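Local structure of CBS domain-containing protein CBSX1, chloroplastic (Arabidopsis thaliana, 4GQV) at residues 43-46 against 47-51; 111-114 against 115-118. The protein is a chloroplast protein with a pair of CBS domains that probably regulates thioredoxins. All coordinates share one frame; numbering follows the deposited sequence.

Contact 1 of 2, residues 43-46 against 47-51; sequences VIDE and DWKLV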
loop_
_atom_site.group_PDB
_atom_site.type_symbol
_atom_site.label_atom_id
_atom_site.label_comp_id
_atom_site.label_asym_id
_atom_site.label_seq_id
_atom_site.Cartn_x
_atom_site.Cartn_y
_atom_site.Cartn_z
ATOM N N VAL A 43 1.995 -12.366 10.410
ATOM C CA VAL A 43 1.168 -13.373 11.037
ATOM C C VAL A 43 2.017 -14.045 12.101
ATOM O O VAL A 43 3.032 -14.680 11.769
ATOM C CB VAL A 43 0.692 -14.459 10.040
ATOM C CG1 VAL A 43 -0.378 -15.364 10.706
ATOM C CG2 VAL A 43 0.147 -13.832 8.751
ATOM N N ILE A 44 1.588 -13.901 13.360
ATOM C CA ILE A 44 2.305 -14.420 14.516
ATOM C C ILE A 44 1.575 -15.570 15.198
ATOM O O ILE A 44 0.347 -15.646 15.134
ATOM C CB ILE A 44 2.557 -13.312 15.577
ATOM C CG1 ILE A 44 1.241 -12.661 15.993
ATOM C CG2 ILE A 44 3.526 -12.251 15.056
ATOM C CD1 ILE A 44 1.421 -11.493 16.946
ATOM N N ASP A 45 2.324 -16.474 15.833
ATOM C CA ASP A 45 1.702 -17.469 16.692
ATOM C C ASP A 45 1.505 -16.870 18.094
ATOM O O ASP A 45 1.623 -15.654 18.251
ATOM C CB ASP A 45 2.411 -18.837 16.668
ATOM C CG ASP A 45 3.736 -18.870 17.436
ATOM O OD1 ASP A 45 4.369 -19.943 17.386
ATOM O OD2 ASP A 45 4.147 -17.872 18.077
ATOM N N GLU A 46 1.175 -17.687 19.092
ATOM C CA GLU A 46 0.855 -17.147 20.422
ATOM C C GLU A 46 2.097 -16.622 21.119
ATOM O O GLU A 46 2.022 -15.750 21.983
ATOM C CB GLU A 46 0.165 -18.194 21.301
ATOM C CG GLU A 46 -1.009 -18.891 20.646
ATOM C CD GLU A 46 -2.083 -17.917 20.207
ATOM O OE1 GLU A 46 -2.224 -16.854 20.854
ATOM O OE2 GLU A 46 -2.777 -18.212 19.205
ATOM N N ASP A 47 3.243 -17.148 20.714
ATOM C CA ASP A 47 4.522 -16.770 21.293
ATOM C C ASP A 47 5.094 -15.538 20.609
ATOM O O ASP A 47 6.248 -15.194 20.821
ATOM C CB ASP A 47 5.501 -17.952 21.197
ATOM C CG ASP A 47 5.067 -19.148 22.049
ATOM O OD1 ASP A 47 4.852 -20.240 21.489
ATOM O OD2 ASP A 47 4.946 -18.996 23.281
ATOM N N TRP A 48 4.276 -14.876 19.795
ATOM C CA TRP A 48 4.707 -13.731 18.983
ATOM C C TRP A 48 5.851 -14.072 18.014
ATOM O O TRP A 48 6.580 -13.194 17.569
ATOM C CB TRP A 48 5.075 -12.528 19.860
ATOM C CG TRP A 48 4.009 -11.484 19.910
ATOM C CD1 TRP A 48 2.877 -11.503 20.674
ATOM C CD2 TRP A 48 3.963 -10.265 19.157
ATOM N NE1 TRP A 48 2.130 -10.372 20.440
ATOM C CE2 TRP A 48 2.781 -9.591 19.522
ATOM C CE3 TRP A 48 4.812 -9.674 18.215
ATOM C CZ2 TRP A 48 2.424 -8.360 18.981
ATOM C CZ3 TRP A 48 4.459 -8.454 17.678
ATOM C CH2 TRP A 48 3.267 -7.810 18.057
ATOM N N LYS A 49 5.999 -15.354 17.705
ATOM C CA LYS A 49 6.925 -15.788 16.686
ATOM C C LYS A 49 6.308 -15.540 15.326
ATOM O O LYS A 49 5.081 -15.600 15.163
ATOM C CB LYS A 49 7.236 -17.277 16.828
ATOM C CG LYS A 49 7.948 -17.613 18.112
ATOM C CD LYS A 49 8.853 -18.823 17.960
ATOM C CE LYS A 49 9.809 -18.901 19.144
ATOM N NZ LYS A 49 10.044 -17.526 19.668
ATOM N N LEU A 50 7.174 -15.292 14.348
ATOM C CA LEU A 50 6.729 -15.015 13.000
ATOM C C LEU A 50 6.539 -16.327 12.259
ATOM O O LEU A 50 7.487 -17.093 12.065
ATOM C CB LEU A 50 7.720 -14.090 12.281
ATOM C CG LEU A 50 7.330 -13.709 10.850
ATOM C CD1 LEU A 50 6.076 -12.809 10.809
ATOM C CD2 LEU A 50 8.499 -13.065 10.148
ATOM N N VAL A 51 5.302 -16.591 11.846
ATOM C CA VAL A 51 5.012 -17.817 11.116
ATOM C C VAL A 51 4.515 -17.522 9.697
ATOM O O VAL A 51 4.460 -18.413 8.842
ATOM C CB VAL A 51 3.988 -18.741 11.868
ATOM C CG1 VAL A 51 4.563 -19.253 13.186
ATOM C CG2 VAL A 51 2.662 -18.021 12.099
#
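Ile44 and Leu50 face each other as a non-hydrogen-bonded antiparallel pair in the beta hairpin of strands 40-44 and 50-55, part of the first CBS domain. Backbone bonds flank the pair. Val51 N donates to Val43 O at 3.0 Å. Toward the turn, Asp45 N donates to Lys49 O, also at 3.0 Å. A type I turn from Asp45 to Trp48 reverses the chain. Its closing bond, Trp48 N to Asp45 O, is longer at 3.2 Å. The Asp45 carboxylate folds inward: chi1 of 74° tucks it in over its own backbone, where OD2 can meet the N-H groups of the loop. Asp45 OD2 accepts two of them from opposite faces of the carboxylate plane, Asp47 N at 2.9 Å and Lys49 N at 3.1 Å. This double grip ties the carboxylate to the loop. The end of Lys49 turns elsewhere, and its NZ bonds Asp139 O. Asp47 O accepts from Lys141 NZ, so the loop is also tied to the second CBS domain. On the Ile44 side, Ile44 CD1 sits 3.4 Å above the Trp48 ring plane, a CH-pi contact over the indole face.

Contact 2 of 2, residues 111-114 against 115-118; sequences VVEE and KTNL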
loop_
_atom_site.group_PDB
_atom_site.type_symbol
_atom_site.label_atom_id
_atom_site.label_comp_id
_atom_site.label_asym_id
_atom_site.label_seq_id
_atom_site.Cartn_x
_atom_site.Cartn_y
_atom_site.Cartn_z
ATOM N N VAL A 111 13.392 -12.394 5.856
ATOM C CA VAL A 111 13.343 -11.813 7.185
ATOM C C VAL A 111 14.614 -10.999 7.453
ATOM O O VAL A 111 15.698 -11.382 7.004
ATOM C CB VAL A 111 13.164 -12.966 8.218
ATOM C CG1 VAL A 111 13.802 -12.670 9.552
ATOM C CG2 VAL A 111 11.699 -13.318 8.367
ATOM N N VAL A 112 14.489 -9.873 8.150
ATOM C CA VAL A 112 15.685 -9.196 8.669
ATOM C C VAL A 112 15.727 -9.072 10.192
ATOM O O VAL A 112 14.754 -9.405 10.902
ATOM C CB VAL A 112 15.905 -7.796 8.039
ATOM C CG1 VAL A 112 16.084 -7.910 6.521
ATOM C CG2 VAL A 112 14.740 -6.869 8.402
ATOM N N GLU A 113 16.876 -8.611 10.689
ATOM C CA GLU A 113 17.080 -8.389 12.123
ATOM C C GLU A 113 17.090 -6.898 12.445
ATOM O O GLU A 113 17.066 -6.067 11.547
ATOM C CB GLU A 113 18.406 -9.008 12.574
ATOM C CG GLU A 113 18.742 -10.341 11.907
ATOM C CD GLU A 113 18.102 -11.515 12.611
ATOM O OE1 GLU A 113 18.081 -11.514 13.859
ATOM O OE2 GLU A 113 17.614 -12.436 11.920
ATOM N N GLU A 114 17.146 -6.556 13.726
ATOM C CA GLU A 114 17.190 -5.148 14.131
ATOM C C GLU A 114 18.563 -4.529 13.902
ATOM O O GLU A 114 18.680 -3.391 13.429
ATOM C CB GLU A 114 16.797 -4.992 15.599
ATOM C CG GLU A 114 15.369 -4.540 15.784
ATOM C CD GLU A 114 14.993 -4.398 17.229
ATOM O OE1 GLU A 114 14.704 -5.436 17.862
ATOM O OE2 GLU A 114 14.979 -3.252 17.729
ATOM N N LYS A 115 19.595 -5.306 14.220
ATOM C CA LYS A 115 20.971 -4.856 14.095
ATOM C C LYS A 115 21.395 -4.949 12.646
ATOM O O LYS A 115 22.496 -4.563 12.289
ATOM C CB LYS A 115 21.900 -5.708 14.975
ATOM C CG LYS A 115 21.206 -6.341 16.179
ATOM C CD LYS A 115 21.210 -7.883 16.135
ATOM C CE LYS A 115 22.202 -8.451 17.166
ATOM N NZ LYS A 115 22.137 -9.944 17.298
ATOM N N THR A 116 20.516 -5.506 11.826
ATOM C CA THR A 116 20.753 -5.604 10.393
ATOM C C THR A 116 21.059 -4.219 9.895
ATOM O O THR A 116 20.331 -3.267 10.205
ATOM C CB THR A 116 19.519 -6.201 9.670
ATOM O OG1 THR A 116 19.349 -7.576 10.067
ATOM C CG2 THR A 116 19.639 -6.087 8.143
ATOM N N ASN A 117 22.174 -4.095 9.187
ATOM C CA ASN A 117 22.608 -2.847 8.609
ATOM C C ASN A 117 21.487 -2.396 7.686
ATOM O O ASN A 117 21.019 -3.161 6.850
ATOM C CB ASN A 117 23.929 -3.110 7.859
ATOM C CG ASN A 117 24.426 -1.923 7.010
ATOM O OD1 ASN A 117 23.940 -0.790 7.099
ATOM N ND2 ASN A 117 25.437 -2.205 6.183
ATOM N N LEU A 118 21.039 -1.161 7.863
ATOM C CA LEU A 118 19.909 -0.644 7.108
ATOM C C LEU A 118 20.078 -0.718 5.603
ATOM O O LEU A 118 19.087 -0.845 4.878
ATOM C CB LEU A 118 19.623 0.815 7.489
ATOM C CG LEU A 118 18.411 1.389 6.731
ATOM C CD1 LEU A 118 17.133 1.127 7.502
ATOM C CD2 LEU A 118 18.591 2.860 6.404
#
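Glu113 and Thr116 meet where the chain bends between strand 106-107 and helix 118-127 in the second CBS domain. The polar part of the contact centres on one hydroxyl. Glu113 N donates to Thr116 OG1 at 2.8 Å, with an N-H...O angle of 139°, so the bond is short but bent. The side chain of Thr116 thus reaches back across Glu114 and Lys115 and holds the start of the bend to its end. Its chi1 of -67° turns OG1 back toward the Glu113 backbone. Thr116 OG1 is also 3.1 Å from Glu113 O.

The van der Waals part is small. Glu113 CB lies 3.0 Å from Thr116 OG1, a close approach that comes with the neighbouring bond from Glu113 N. The two side chains cross at about a right angle. The Glu113 chain then bends at chi2 (-85°) and carries its carboxylate away from the threonine. Elsewhere on the same threonine, the methyl passes alongside Val112, with Thr116 CG2 4.1 Å from Val112 CB, a loose apolar touch.

The charged groups make no close pair. Glu113 OE1 and Lys115 NZ are 5.5 Å apart, so any attraction between them is probably weak.

A cap completes the segment. Asn117 holds the N-cap position, and its OD1 accepts from Glu119 N in the first turn of helix 118-127. The bend therefore leads straight into a capped helix. Around it, Val112 forms backbone hydrogen bonds with Pro134 and Val136, which place this part of the chain beside strand 134-136. Thr116 and Leu118 pack on helix 7-10, through Val7 and Phe10.

Contact 1 and contact 2 follow one another along the chain. Contact 1 is a hairpin turn and contact 2 a bend before a helix; one lies in each CBS sequence range. Their centres are about 18 Å apart, yet they touch directly: Leu50 CD2 packs against Val111 CG2 at 3.7 Å. This apolar touch links the strand leaving the hairpin with the residue leading into the bend at 112-116. Strand 134-136 bridges them as well, since the side chains of Leu50 and Val111 both lie on Pro134 and Val136.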